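Long-range contacts in GlcNAc-alpha-1,4-Gal-releasing endo-beta-galactosidase (Clostridium perfringens, PDB 1UPS), which probably hydrolyses internal beta-galactosidic bonds, acting as an endo-beta-galactosidase that releases GlcNAc-alpha-1,4-Gal from its glycan substrates: residues 233-239 with 372-377; 295-299 with 409-413; 180-186 with 199-205; 19-23 with 131-135; 348-352 with 383-387. One frame throughout, in Å; residues are numbered along the deposited sequence. Where two conformers were deposited one is given.

Contact 1: 233-239 with 372-377; sequences ELFKVIY and EVPVDG
Tyr239 and Glu372 meet at about a right angle, the carboxylate turned 59° from the plane of the phenol ring. The hydroxyl OH of Tyr239 donates to OE2 of Glu372 at 2.6 Å, reaching it on the syn side but 27° out of the carboxylate plane. Lys329 also binds both groups, so a positive charge probably favours the ionised glutamate; Tyr331 stacks on the tyrosine ring. Further along, the ring of Pro374 lies over the strand 233-239, its CG 3.8 Å from CG of Leu234, while its CB rests 3.6 Å from the carbonyl O of Leu234. The two strands run antiparallel at 165° with their axes 6.1 Å apart, yet they belong to different sheets: 233-239 is paired with 225-230 in the glycoside hydrolase family 16 part of the chain, and 372-375 forms a hairpin with 378-383. Two waters bridge the backbones. One molecule joins the carbonyl O of Leu234 to N of Gly377, and a second accepts from N of Val237, 3.0 Å away, and donates to O of Glu372. Phe235 and Lys236, both opposite Phe228, form a classic beta bulge.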
# COMPACT_ATOMS: atom_id res chain seq x y z
N GLU A 233 2.01 11.61 4.66
CA GLU A 233 0.89 12.06 3.82
C GLU A 233 0.37 10.91 2.95
O GLU A 233 1.15 10.16 2.34
CB GLU A 233 1.30 13.23 2.91
CG GLU A 233 0.15 13.73 2.02
CD GLU A 233 0.51 14.94 1.15
OE1 GLU A 233 1.05 14.74 0.02
OE2 GLU A 233 0.23 16.08 1.60
N LEU A 234 -0.96 10.78 2.88
CA LEU A 234 -1.56 9.65 2.15
C LEU A 234 -1.15 9.64 0.67
O LEU A 234 -1.23 10.68 -0.01
CB LEU A 234 -3.08 9.69 2.29
CG LEU A 234 -3.82 8.49 1.69
CD1 LEU A 234 -3.44 7.17 2.37
CD2 LEU A 234 -5.32 8.73 1.77
N PHE A 235 -0.73 8.47 0.19
CA PHE A 235 -0.12 8.33 -1.14
C PHE A 235 -0.88 7.30 -2.00
O PHE A 235 -1.00 7.48 -3.23
CB PHE A 235 1.37 7.94 -0.98
CG PHE A 235 2.13 7.71 -2.28
CD1 PHE A 235 2.61 8.79 -3.01
CD2 PHE A 235 2.39 6.42 -2.73
CE1 PHE A 235 3.34 8.58 -4.20
CE2 PHE A 235 3.11 6.20 -3.92
CZ PHE A 235 3.59 7.29 -4.64
N LYS A 236 -1.42 6.27 -1.36
CA LYS A 236 -2.14 5.18 -2.07
C LYS A 236 -3.12 4.48 -1.12
O LYS A 236 -2.85 4.35 0.08
CB LYS A 236 -1.15 4.14 -2.60
CG LYS A 236 -1.81 3.05 -3.46
CD LYS A 236 -0.80 2.12 -4.06
CE LYS A 236 -1.43 1.01 -4.93
NZ LYS A 236 -0.36 0.18 -5.63
N VAL A 237 -4.23 4.01 -1.68
CA VAL A 237 -5.20 3.23 -0.92
C VAL A 237 -5.58 1.99 -1.71
O VAL A 237 -5.83 2.07 -2.92
CB VAL A 237 -6.50 4.03 -0.67
CG1 VAL A 237 -7.52 3.19 0.11
CG2 VAL A 237 -6.21 5.31 0.07
N ILE A 238 -5.60 0.85 -1.02
CA ILE A 238 -6.14 -0.38 -1.58
C ILE A 238 -7.29 -0.83 -0.68
O ILE A 238 -7.08 -1.02 0.52
CB ILE A 238 -5.04 -1.46 -1.66
CG1 ILE A 238 -3.96 -1.04 -2.66
CG2 ILE A 238 -5.67 -2.86 -1.98
CD1 ILE A 238 -2.72 -1.97 -2.65
N TYR A 239 -8.49 -0.96 -1.23
CA TYR A 239 -9.64 -1.37 -0.41
C TYR A 239 -9.70 -2.89 -0.40
O TYR A 239 -9.57 -3.51 -1.45
CB TYR A 239 -10.95 -0.70 -0.87
CG TYR A 239 -11.00 0.78 -0.44
CD1 TYR A 239 -11.18 1.13 0.90
CD2 TYR A 239 -10.81 1.81 -1.37
CE1 TYR A 239 -11.20 2.49 1.31
CE2 TYR A 239 -10.81 3.16 -0.98
CZ TYR A 239 -11.00 3.49 0.37
OH TYR A 239 -11.02 4.83 0.78
N GLU A 372 -10.22 5.84 -6.21
CA GLU A 372 -9.85 6.93 -5.29
C GLU A 372 -8.36 7.20 -5.37
O GLU A 372 -7.54 6.29 -5.16
CB GLU A 372 -10.20 6.54 -3.87
CG GLU A 372 -11.57 6.95 -3.40
CD GLU A 372 -11.86 6.43 -2.01
OE1 GLU A 372 -12.89 5.75 -1.83
OE2 GLU A 372 -11.05 6.70 -1.08
N VAL A 373 -7.99 8.43 -5.69
CA VAL A 373 -6.59 8.76 -5.90
C VAL A 373 -6.18 9.90 -4.97
O VAL A 373 -6.58 11.05 -5.19
CB VAL A 373 -6.31 9.14 -7.38
CG1 VAL A 373 -4.83 9.36 -7.61
CG2 VAL A 373 -6.82 8.07 -8.33
N PRO A 374 -5.41 9.59 -3.92
CA PRO A 374 -4.92 10.63 -3.02
C PRO A 374 -4.00 11.60 -3.74
O PRO A 374 -3.13 11.21 -4.53
CB PRO A 374 -4.16 9.86 -1.93
CG PRO A 374 -4.56 8.42 -2.08
CD PRO A 374 -4.97 8.24 -3.51
N VAL A 375 -4.19 12.88 -3.46
CA VAL A 375 -3.30 13.91 -3.98
C VAL A 375 -3.30 15.04 -2.99
O VAL A 375 -4.36 15.62 -2.68
CB VAL A 375 -3.73 14.41 -5.40
CG1 VAL A 375 -5.21 14.72 -5.45
CG2 VAL A 375 -2.90 15.64 -5.84
N ASP A 376 -2.11 15.33 -2.47
CA ASP A 376 -1.88 16.56 -1.76
C ASP A 376 -2.82 16.76 -0.56
O ASP A 376 -3.14 17.89 -0.21
CB ASP A 376 -2.05 17.70 -2.78
CG ASP A 376 -1.16 18.85 -2.53
OD1 ASP A 376 -1.49 19.96 -3.01
OD2 ASP A 376 -0.11 18.75 -1.85
N GLY A 377 -3.24 15.66 0.07
CA GLY A 377 -4.14 15.70 1.21
C GLY A 377 -5.62 15.60 0.89
O GLY A 377 -6.46 15.58 1.80
O HOH W 1 -2.86 12.90 0.41
O HOH W 2 -4.92 4.98 -4.48

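Contact 2: 295-299 with 409-413; sequences RNRQT and YWTSQ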
# COMPACT_ATOMS: atom_id res chain seq x y z
N ARG A 295 -16.49 17.91 0.10
CA ARG A 295 -16.21 19.33 -0.13
C ARG A 295 -15.18 19.52 -1.24
O ARG A 295 -14.16 18.82 -1.27
CB ARG A 295 -15.69 19.95 1.17
CG ARG A 295 -15.56 21.48 1.13
CD ARG A 295 -14.94 22.07 2.41
NE ARG A 295 -15.44 23.44 2.60
CZ ARG A 295 -15.03 24.31 3.52
NH1 ARG A 295 -14.08 23.98 4.40
NH2 ARG A 295 -15.57 25.52 3.56
N ASN A 296 -15.44 20.49 -2.12
CA ASN A 296 -14.51 20.85 -3.19
C ASN A 296 -13.33 21.68 -2.68
O ASN A 296 -13.51 22.62 -1.89
CB ASN A 296 -15.25 21.64 -4.28
CG ASN A 296 -14.40 21.81 -5.54
OD1 ASN A 296 -13.73 22.85 -5.73
ND2 ASN A 296 -14.38 20.78 -6.38
N ARG A 297 -12.12 21.35 -3.12
CA ARG A 297 -10.96 22.10 -2.64
C ARG A 297 -10.94 23.56 -3.11
O ARG A 297 -10.63 24.49 -2.33
CB ARG A 297 -9.64 21.40 -3.02
CG ARG A 297 -8.40 22.14 -2.46
CD ARG A 297 -7.08 21.47 -2.83
NE ARG A 297 -5.95 22.08 -2.12
CZ ARG A 297 -4.69 21.69 -2.21
NH1 ARG A 297 -4.35 20.66 -2.99
NH2 ARG A 297 -3.74 22.33 -1.50
N GLN A 298 -11.25 23.77 -4.38
CA GLN A 298 -11.18 25.11 -4.96
C GLN A 298 -12.29 26.02 -4.45
O GLN A 298 -12.02 27.17 -4.05
CB GLN A 298 -11.18 25.03 -6.51
CG GLN A 298 -11.26 26.41 -7.22
CD GLN A 298 -9.98 27.21 -7.18
OE1 GLN A 298 -9.06 26.90 -6.42
NE2 GLN A 298 -9.90 28.27 -8.01
N THR A 299 -13.52 25.52 -4.42
CA THR A 299 -14.67 26.39 -4.11
C THR A 299 -15.11 26.34 -2.66
O THR A 299 -15.86 27.22 -2.23
CB THR A 299 -15.91 26.04 -4.95
OG1 THR A 299 -16.37 24.72 -4.60
CG2 THR A 299 -15.57 25.99 -6.47
N TYR A 409 -5.51 20.17 -10.74
CA TYR A 409 -6.62 21.14 -10.73
C TYR A 409 -7.45 21.00 -9.45
O TYR A 409 -8.04 19.95 -9.21
CB TYR A 409 -7.53 20.98 -11.97
CG TYR A 409 -7.03 21.76 -13.18
CD1 TYR A 409 -5.66 21.77 -13.51
CD2 TYR A 409 -7.90 22.50 -13.97
CE1 TYR A 409 -5.19 22.50 -14.60
CE2 TYR A 409 -7.44 23.24 -15.07
CZ TYR A 409 -6.08 23.23 -15.38
OH TYR A 409 -5.61 23.96 -16.45
N TRP A 410 -7.50 22.05 -8.65
CA TRP A 410 -8.19 21.98 -7.36
C TRP A 410 -9.71 21.78 -7.50
O TRP A 410 -10.35 21.26 -6.58
CB TRP A 410 -7.91 23.22 -6.52
CG TRP A 410 -6.51 23.34 -5.96
CD1 TRP A 410 -5.40 22.61 -6.30
CD2 TRP A 410 -6.09 24.26 -4.96
NE1 TRP A 410 -4.31 23.04 -5.56
CE2 TRP A 410 -4.72 24.05 -4.73
CE3 TRP A 410 -6.75 25.27 -4.23
CZ2 TRP A 410 -3.99 24.79 -3.79
CZ3 TRP A 410 -6.02 26.01 -3.30
CH2 TRP A 410 -4.66 25.77 -3.09
N THR A 411 -10.30 22.15 -8.64
CA THR A 411 -11.72 21.85 -8.85
C THR A 411 -11.98 20.35 -8.99
O THR A 411 -13.14 19.91 -8.97
CB THR A 411 -12.27 22.53 -10.11
OG1 THR A 411 -11.45 22.17 -11.22
CG2 THR A 411 -12.13 24.07 -10.00
N SER A 412 -10.92 19.56 -9.18
CA SER A 412 -11.07 18.10 -9.25
C SER A 412 -10.65 17.37 -7.95
O SER A 412 -10.59 16.13 -7.92
CB SER A 412 -10.30 17.50 -10.45
OG SER A 412 -8.89 17.44 -10.20
N GLN A 413 -10.36 18.15 -6.91
CA GLN A 413 -9.85 17.60 -5.66
C GLN A 413 -10.92 17.78 -4.58
O GLN A 413 -11.53 18.86 -4.48
CB GLN A 413 -8.55 18.32 -5.26
CG GLN A 413 -7.40 18.01 -6.20
CD GLN A 413 -6.07 18.60 -5.75
OE1 GLN A 413 -5.93 19.05 -4.60
NE2 GLN A 413 -5.07 18.57 -6.64
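OE1 of Gln413 receives NH1 of Arg297 at 2.8 Å, on a lone pair and in the plane of the guanidinium, with a nearly straight N-H...O angle of 164°. The two side chains run side by side in the same direction, and Asp376 makes a salt bridge with the same NH1. With CG anti to the backbone N (chi1 -177°) and the chain extended as far as NE, Arg297 lays its guanidinium flat on the indole of Trp410, the planes only 6° apart and their centres 3.8 Å from each other. CD of Arg297 adds a CH-pi contact over the five-membered ring, and CZ a cation-pi contact. Here, in a probable ricin-type beta-trefoil, the end of strand 291-296 meets the 3-10 turn 410-412 that leads into its antiparallel partner, strand 414-419. N of Arg297 donates to O of Gln413 at 2.9 Å. Asn296 works in both directions: ND2 gives a bond to O of Thr411 at 3.0 Å, coming from above the carbonyl plane, while OD1 accepts from N of Thr299 in an Asx motif that holds the turn after the strand. Beside them, CG of Gln298 packs alongside CG2 of Thr411, 3.7 Å away.

Contact 3: 180-186 with 199-205; sequences DTWRIAA and TISEDKV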
# COMPACT_ATOMS: atom_id res chain seq x y z
N ASP A 180 12.66 8.22 -8.89
CA ASP A 180 11.64 9.14 -8.34
C ASP A 180 10.34 8.44 -7.94
O ASP A 180 9.35 9.13 -7.63
CB ASP A 180 11.35 10.29 -9.31
CG ASP A 180 10.92 9.84 -10.70
OD1 ASP A 180 10.85 8.61 -11.00
OD2 ASP A 180 10.65 10.67 -11.59
N THR A 181 10.33 7.11 -7.90
CA THR A 181 9.08 6.36 -7.65
C THR A 181 9.02 5.71 -6.27
O THR A 181 10.03 5.62 -5.56
CB THR A 181 8.87 5.23 -8.69
OG1 THR A 181 9.93 4.26 -8.55
CG2 THR A 181 8.96 5.76 -10.15
N TRP A 182 7.81 5.29 -5.91
CA TRP A 182 7.58 4.37 -4.81
C TRP A 182 6.64 3.30 -5.38
O TRP A 182 5.46 3.56 -5.66
CB TRP A 182 6.95 5.09 -3.59
CG TRP A 182 6.58 4.16 -2.45
CD1 TRP A 182 6.94 2.82 -2.31
CD2 TRP A 182 5.77 4.47 -1.31
NE1 TRP A 182 6.41 2.31 -1.15
CE2 TRP A 182 5.69 3.29 -0.51
CE3 TRP A 182 5.12 5.63 -0.85
CZ2 TRP A 182 4.98 3.24 0.69
CZ3 TRP A 182 4.40 5.57 0.34
CH2 TRP A 182 4.35 4.39 1.11
N ARG A 183 7.19 2.11 -5.58
CA ARG A 183 6.45 0.97 -6.10
C ARG A 183 5.75 0.24 -4.95
O ARG A 183 6.38 -0.11 -3.96
CB ARG A 183 7.43 0.01 -6.79
CG ARG A 183 6.75 -1.15 -7.51
CD ARG A 183 7.76 -1.94 -8.37
NE ARG A 183 7.22 -3.16 -8.97
CZ ARG A 183 7.01 -3.36 -10.27
NH1 ARG A 183 7.25 -2.40 -11.17
NH2 ARG A 183 6.53 -4.53 -10.69
N ILE A 184 4.45 0.01 -5.12
CA ILE A 184 3.60 -0.66 -4.13
C ILE A 184 2.80 -1.72 -4.88
O ILE A 184 2.31 -1.46 -6.00
CB ILE A 184 2.64 0.35 -3.46
CG1 ILE A 184 3.41 1.40 -2.66
CG2 ILE A 184 1.66 -0.37 -2.50
CD1 ILE A 184 2.59 2.68 -2.36
N ALA A 185 2.68 -2.92 -4.31
CA ALA A 185 1.94 -4.00 -4.98
C ALA A 185 1.27 -4.93 -3.97
O ALA A 185 1.62 -4.93 -2.80
CB ALA A 185 2.87 -4.80 -5.92
N ALA A 186 0.29 -5.71 -4.43
CA ALA A 186 -0.37 -6.68 -3.55
C ALA A 186 -1.02 -7.78 -4.37
O ALA A 186 -1.45 -7.55 -5.51
CB ALA A 186 -1.42 -5.99 -2.66
N THR A 199 -2.22 -6.08 -8.14
CA THR A 199 -2.30 -4.63 -8.37
C THR A 199 -0.90 -4.09 -8.11
O THR A 199 -0.27 -4.50 -7.15
CB THR A 199 -3.39 -3.94 -7.49
OG1 THR A 199 -3.45 -2.53 -7.79
CG2 THR A 199 -3.06 -4.01 -5.98
N ILE A 200 -0.40 -3.23 -9.00
CA ILE A 200 0.98 -2.74 -8.94
C ILE A 200 0.97 -1.28 -9.43
O ILE A 200 0.38 -0.97 -10.48
CB ILE A 200 1.93 -3.54 -9.88
CG1 ILE A 200 1.89 -5.05 -9.62
CG2 ILE A 200 3.37 -2.97 -9.81
CD1 ILE A 200 2.44 -5.87 -10.82
N SER A 201 1.59 -0.38 -8.68
CA SER A 201 1.84 0.97 -9.18
C SER A 201 3.23 1.43 -8.81
O SER A 201 3.80 0.93 -7.85
CB SER A 201 0.80 1.97 -8.66
OG SER A 201 0.82 2.05 -7.24
N GLU A 202 3.77 2.39 -9.55
CA GLU A 202 5.03 3.00 -9.13
C GLU A 202 4.95 4.47 -9.48
O GLU A 202 5.69 5.01 -10.32
CB GLU A 202 6.27 2.27 -9.69
CG GLU A 202 6.27 2.07 -11.19
CD GLU A 202 7.29 1.04 -11.69
OE1 GLU A 202 8.10 0.43 -10.90
OE2 GLU A 202 7.26 0.81 -12.91
N ASP A 203 4.04 5.12 -8.79
CA ASP A 203 3.83 6.55 -8.97
C ASP A 203 5.06 7.32 -8.49
O ASP A 203 5.81 6.84 -7.65
CB ASP A 203 2.61 7.00 -8.18
CG ASP A 203 1.32 6.36 -8.65
OD1 ASP A 203 0.36 6.32 -7.86
OD2 ASP A 203 1.16 5.89 -9.79
N LYS A 204 5.25 8.51 -9.04
CA LYS A 204 6.29 9.42 -8.57
C LYS A 204 5.95 9.96 -7.18
O LYS A 204 4.78 10.33 -6.90
CB LYS A 204 6.42 10.60 -9.54
CG LYS A 204 6.96 10.17 -10.92
CD LYS A 204 7.18 11.34 -11.86
CE LYS A 204 7.69 10.82 -13.21
NZ LYS A 204 6.56 10.43 -14.11
N VAL A 205 6.97 10.02 -6.32
CA VAL A 205 6.82 10.62 -5.00
C VAL A 205 6.57 12.14 -5.15
O VAL A 205 7.05 12.77 -6.12
CB VAL A 205 8.01 10.32 -4.03
CG1 VAL A 205 8.16 8.80 -3.79
CG2 VAL A 205 9.33 10.91 -4.57
O HOH W 3 9.97 1.40 -9.02
O HOH W 4 2.79 3.86 -6.45
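Arg183 and Glu202 lie side by side on neighbouring strands of the antiparallel hairpin 181-187 and 199-204, which forms one edge of a six-stranded sheet in the family 16 domain. From CB, 3.9 Å from CB of Glu202, the arginine runs out extended, with CG anti to the backbone N (chi1 -173°). Its CG passes O of Ser201, and CD comes 3.5 Å from OE1 of Glu202. NE turns to Glu173 outside the hairpin. CG2 of Ile200 covers one face of the guanidinium, 3.6 Å above the plane and over its centre. At the edge, NH1 completes a salt bridge with OE1 of Glu202 at 3.0 Å; the carboxylate oxygen lies in the guanidinium plane, but the nitrogen approaches from above the carboxylate, the two planes standing 67° apart. Lys178 gives Glu202 a second positive partner through OE2. On the opposite face of the sheet, the indole of Trp182 takes CD1 of Ile184 over its centre. Between the backbones, Ile184 and Ser201 exchange two bonds of 3.0 Å, N to O each way. A water donates to O of Trp182 and accepts from N of Asp203, 2.9 Å away.

Contact 4: 19-23 with 131-135; sequences DFPAN and FEIRA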
# COMPACT_ATOMS: atom_id res chain seq x y z
N ASP A 19 17.07 15.08 4.50
CA ASP A 19 16.37 13.90 5.04
C ASP A 19 15.05 14.37 5.64
O ASP A 19 14.99 15.47 6.23
CB ASP A 19 17.18 13.26 6.16
CG ASP A 19 18.46 12.61 5.67
OD1 ASP A 19 18.51 12.17 4.51
OD2 ASP A 19 19.47 12.51 6.40
N PHE A 20 14.01 13.55 5.54
CA PHE A 20 12.79 13.80 6.28
C PHE A 20 13.03 13.39 7.74
O PHE A 20 13.54 12.30 8.00
CB PHE A 20 11.59 13.05 5.68
CG PHE A 20 10.26 13.54 6.19
CD1 PHE A 20 9.61 12.88 7.22
CD2 PHE A 20 9.67 14.68 5.64
CE1 PHE A 20 8.38 13.34 7.71
CE2 PHE A 20 8.44 15.15 6.12
CZ PHE A 20 7.79 14.49 7.16
N PRO A 21 12.67 14.23 8.70
CA PRO A 21 12.96 13.94 10.12
C PRO A 21 12.31 12.65 10.60
O PRO A 21 11.18 12.38 10.25
CB PRO A 21 12.36 15.14 10.89
CG PRO A 21 11.54 15.89 9.91
CD PRO A 21 11.97 15.52 8.53
N ALA A 22 13.02 11.89 11.42
CA ALA A 22 12.42 10.71 12.05
C ALA A 22 11.16 11.09 12.85
O ALA A 22 11.13 12.12 13.56
CB ALA A 22 13.46 10.05 12.95
N ASN A 23 10.12 10.26 12.73
CA ASN A 23 8.94 10.39 13.59
C ASN A 23 9.26 10.02 15.05
O ASN A 23 10.25 9.34 15.32
CB ASN A 23 7.79 9.50 13.08
CG ASN A 23 7.02 10.14 11.92
OD1 ASN A 23 6.94 11.37 11.80
ND2 ASN A 23 6.43 9.30 11.08
N PHE A 131 2.24 0.41 10.30
CA PHE A 131 3.59 -0.12 10.09
C PHE A 131 4.45 0.94 9.44
O PHE A 131 3.98 1.58 8.50
CB PHE A 131 3.50 -1.31 9.13
CG PHE A 131 2.73 -2.48 9.68
CD1 PHE A 131 1.34 -2.44 9.79
CD2 PHE A 131 3.41 -3.62 10.12
CE1 PHE A 131 0.63 -3.54 10.33
CE2 PHE A 131 2.73 -4.71 10.66
CZ PHE A 131 1.34 -4.68 10.76
N GLU A 132 5.69 1.14 9.90
CA GLU A 132 6.47 2.26 9.37
C GLU A 132 7.95 1.93 9.31
O GLU A 132 8.48 1.31 10.24
CB GLU A 132 6.24 3.50 10.27
CG GLU A 132 7.00 4.76 9.86
CD GLU A 132 6.61 5.95 10.73
OE1 GLU A 132 7.50 6.54 11.40
OE2 GLU A 132 5.40 6.31 10.75
N ILE A 133 8.60 2.33 8.22
CA ILE A 133 10.06 2.36 8.19
C ILE A 133 10.54 3.74 7.78
O ILE A 133 9.79 4.53 7.17
CB ILE A 133 10.67 1.27 7.26
CG1 ILE A 133 10.41 1.61 5.76
CG2 ILE A 133 10.19 -0.15 7.70
CD1 ILE A 133 11.16 0.65 4.73
N ARG A 134 11.79 4.04 8.12
CA ARG A 134 12.44 5.22 7.61
C ARG A 134 13.67 4.70 6.89
O ARG A 134 14.45 3.95 7.47
CB ARG A 134 12.83 6.16 8.76
CG ARG A 134 13.56 7.42 8.33
CD ARG A 134 13.61 8.47 9.46
NE ARG A 134 14.25 9.72 9.08
CZ ARG A 134 15.55 9.99 9.24
NH1 ARG A 134 16.36 9.08 9.75
NH2 ARG A 134 16.05 11.18 8.89
N ALA A 135 13.81 5.03 5.61
CA ALA A 135 14.80 4.35 4.78
C ALA A 135 15.36 5.27 3.71
O ALA A 135 14.69 6.20 3.28
CB ALA A 135 14.16 3.08 4.11
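Segment 19-23, an extended coil near the N terminus, passes strand 131-135 without pairing with it: the nearest CA atoms, those of Ala22 and Arg134, are 7.1 Å apart. The strand belongs to the antiparallel sheet of the family 16 beta-sandwich, flanked by strands 215-221 and 267-279, and its side chains reach out to the coil. Arg134 is extended from CG to NE, with CG anti to the backbone N (chi1 178°), and grips the carbonyl of Phe20 side-on. NE and NH2 of Arg134 both donate to O of Phe20, each at 2.9 Å and with that oxygen in the guanidinium plane; NE arrives nearly head-on to the carbonyl, NH2 from above its plane. The backbone of Ala22 lies over one face of the guanidinium, and CB of Ala22 packs 3.8 Å from CD of Arg134. NH1 of the arginine forms a salt bridge with Asp272, a calcium ligand, making Arg134 a second-shell residue of the metal site. Asn23 crosses Glu132 at about a right angle; Tyr273 also bonds to Glu132 and Asn232 to Asn23. ND2 of Asn23 donates to OE1 of Glu132 at 3.0 Å, meeting it 36° above the carboxylate plane.

Contact 5: 348-352 with 383-387; sequences NIENQ and NRWKP
Two backbone carbonyls crowd the six-membered ring of Trp385: O of Ile349 lies at its edge, in the ring plane, 3.6 Å from CZ3, and O of Glu350 is equally close to that carbon of Trp385. The carbonyls come from a type I turn, Ile349 to Gln352, in which N of Gln352 donates to O of Ile349. Gln352 crosses the indole at about a right angle, with its amide turned 62° from the ring plane and its NE2 3.4 Å from CH2 of Trp385. Its other amide atom, OE1, sits 3.5 Å from CE of Lys386. That lysine bends at chi2 (-68°), which folds the chain back so that CE lies over the centre of the face of Trp385, its own neighbour in sequence. Beside the indole, Ile349 and Asn383 approach from opposite directions, CD1 of the isoleucine 3.6 Å from OD1 of the asparagine. This OD1 also accepts from N of Lys386, an Asx motif that shapes the turn, much as OD1 of Asn348 accepts from N of Glu350 in an Asx turn. The contact joins two loops of the C-terminal region, which is consistent with a ricin-type beta-trefoil: one loop links strands 346-348 and 357-359, the other follows strand 378-383, Trp370 of strand 370-375 packs on both Ile349 and Asn383, and Tyr402 of strand 401-403 touches Ile349 and Gln352.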
# COMPACT_ATOMS: atom_id res chain seq x y z
N ASN A 348 -23.03 8.21 -11.10
CA ASN A 348 -22.64 7.45 -12.28
C ASN A 348 -22.61 8.31 -13.52
O ASN A 348 -23.08 9.45 -13.49
CB ASN A 348 -23.58 6.26 -12.49
CG ASN A 348 -24.95 6.67 -12.97
OD1 ASN A 348 -25.22 6.67 -14.17
ND2 ASN A 348 -25.82 7.05 -12.02
N ILE A 349 -22.05 7.77 -14.61
CA ILE A 349 -21.97 8.49 -15.89
C ILE A 349 -22.48 7.67 -17.08
O ILE A 349 -22.02 7.84 -18.22
CB ILE A 349 -20.53 9.04 -16.16
CG1 ILE A 349 -19.51 7.92 -16.40
CG2 ILE A 349 -20.08 9.98 -15.01
CD1 ILE A 349 -18.14 8.40 -16.92
N GLU A 350 -23.47 6.81 -16.82
CA GLU A 350 -23.98 5.88 -17.85
C GLU A 350 -24.35 6.54 -19.19
O GLU A 350 -24.04 6.00 -20.26
CB GLU A 350 -25.15 5.05 -17.31
CG GLU A 350 -25.55 3.87 -18.22
CD GLU A 350 -24.58 2.70 -18.17
OE1 GLU A 350 -24.77 1.74 -18.96
OE2 GLU A 350 -23.62 2.72 -17.36
N ASN A 351 -25.03 7.69 -19.13
CA ASN A 351 -25.49 8.35 -20.34
C ASN A 351 -24.49 9.32 -20.97
O ASN A 351 -24.76 9.90 -22.03
CB ASN A 351 -26.86 9.02 -20.11
CG ASN A 351 -27.99 8.01 -19.94
OD1 ASN A 351 -28.31 7.26 -20.87
ND2 ASN A 351 -28.60 8.00 -18.75
N GLN A 352 -23.33 9.48 -20.32
CA GLN A 352 -22.21 10.28 -20.83
C GLN A 352 -22.66 11.67 -21.31
O GLN A 352 -22.49 12.03 -22.49
CB GLN A 352 -21.46 9.54 -21.95
CG GLN A 352 -20.81 8.23 -21.51
CD GLN A 352 -19.98 7.60 -22.63
OE1 GLN A 352 -18.83 7.98 -22.83
NE2 GLN A 352 -20.58 6.66 -23.37
N ASN A 383 -13.21 7.57 -13.02
CA ASN A 383 -14.22 6.56 -13.38
C ASN A 383 -13.60 5.24 -13.83
O ASN A 383 -12.53 5.24 -14.45
CB ASN A 383 -15.14 7.12 -14.46
CG ASN A 383 -16.38 6.30 -14.63
OD1 ASN A 383 -16.51 5.53 -15.59
ND2 ASN A 383 -17.32 6.43 -13.69
N ARG A 384 -14.25 4.11 -13.51
CA ARG A 384 -13.73 2.81 -13.97
C ARG A 384 -14.04 2.58 -15.45
O ARG A 384 -13.16 2.16 -16.23
CB ARG A 384 -14.32 1.67 -13.14
CG ARG A 384 -13.69 0.31 -13.46
CD ARG A 384 -14.43 -0.86 -12.87
NE ARG A 384 -13.73 -2.12 -13.12
CZ ARG A 384 -14.00 -3.27 -12.50
NH1 ARG A 384 -14.98 -3.33 -11.61
NH2 ARG A 384 -13.29 -4.36 -12.79
N TRP A 385 -15.29 2.83 -15.84
CA TRP A 385 -15.73 2.62 -17.22
C TRP A 385 -14.95 3.51 -18.18
O TRP A 385 -14.50 3.06 -19.25
CB TRP A 385 -17.23 2.93 -17.33
CG TRP A 385 -17.88 2.57 -18.65
CD1 TRP A 385 -17.60 1.48 -19.46
CD2 TRP A 385 -18.92 3.29 -19.29
NE1 TRP A 385 -18.42 1.51 -20.57
CE2 TRP A 385 -19.24 2.61 -20.49
CE3 TRP A 385 -19.63 4.47 -18.98
CZ2 TRP A 385 -20.23 3.06 -21.37
CZ3 TRP A 385 -20.62 4.90 -19.84
CH2 TRP A 385 -20.91 4.21 -21.03
N LYS A 386 -14.76 4.77 -17.78
CA LYS A 386 -14.04 5.75 -18.59
C LYS A 386 -12.88 6.34 -17.79
O LYS A 386 -13.00 7.44 -17.22
CB LYS A 386 -14.98 6.87 -19.06
CG LYS A 386 -16.21 6.41 -19.88
CD LYS A 386 -15.84 5.86 -21.25
CE LYS A 386 -17.04 5.17 -21.90
NZ LYS A 386 -16.67 4.40 -23.13
N PRO A 387 -11.76 5.61 -17.74
CA PRO A 387 -10.66 5.94 -16.82
C PRO A 387 -9.89 7.24 -17.09
O PRO A 387 -8.99 7.57 -16.30
CB PRO A 387 -9.75 4.70 -16.93
CG PRO A 387 -10.01 4.16 -18.26
CD PRO A 387 -11.47 4.40 -18.53

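Overall arrangement
From the N terminus, contact 4 comes first, closing a loop of about 110 residues that brings the leading coil onto strand 129-136 near the calcium site. Contact 3 follows in series as a local hairpin at the edge of the six-stranded sheet. Contact 1 then reaches from strand 233-239 to strand 370-375, tying the family 16 region to the C-terminal one; it touches contact 3 through Lys236 and Ser201. Contact 2 opens inside the loop of contact 1 and closes beyond it, so the two cross, and a salt bridge between Asp376 and Arg297 joins them. Contact 5 is nested within contact 2, crosses contact 1, and lies about 39 Å from contact 4, centre to centre.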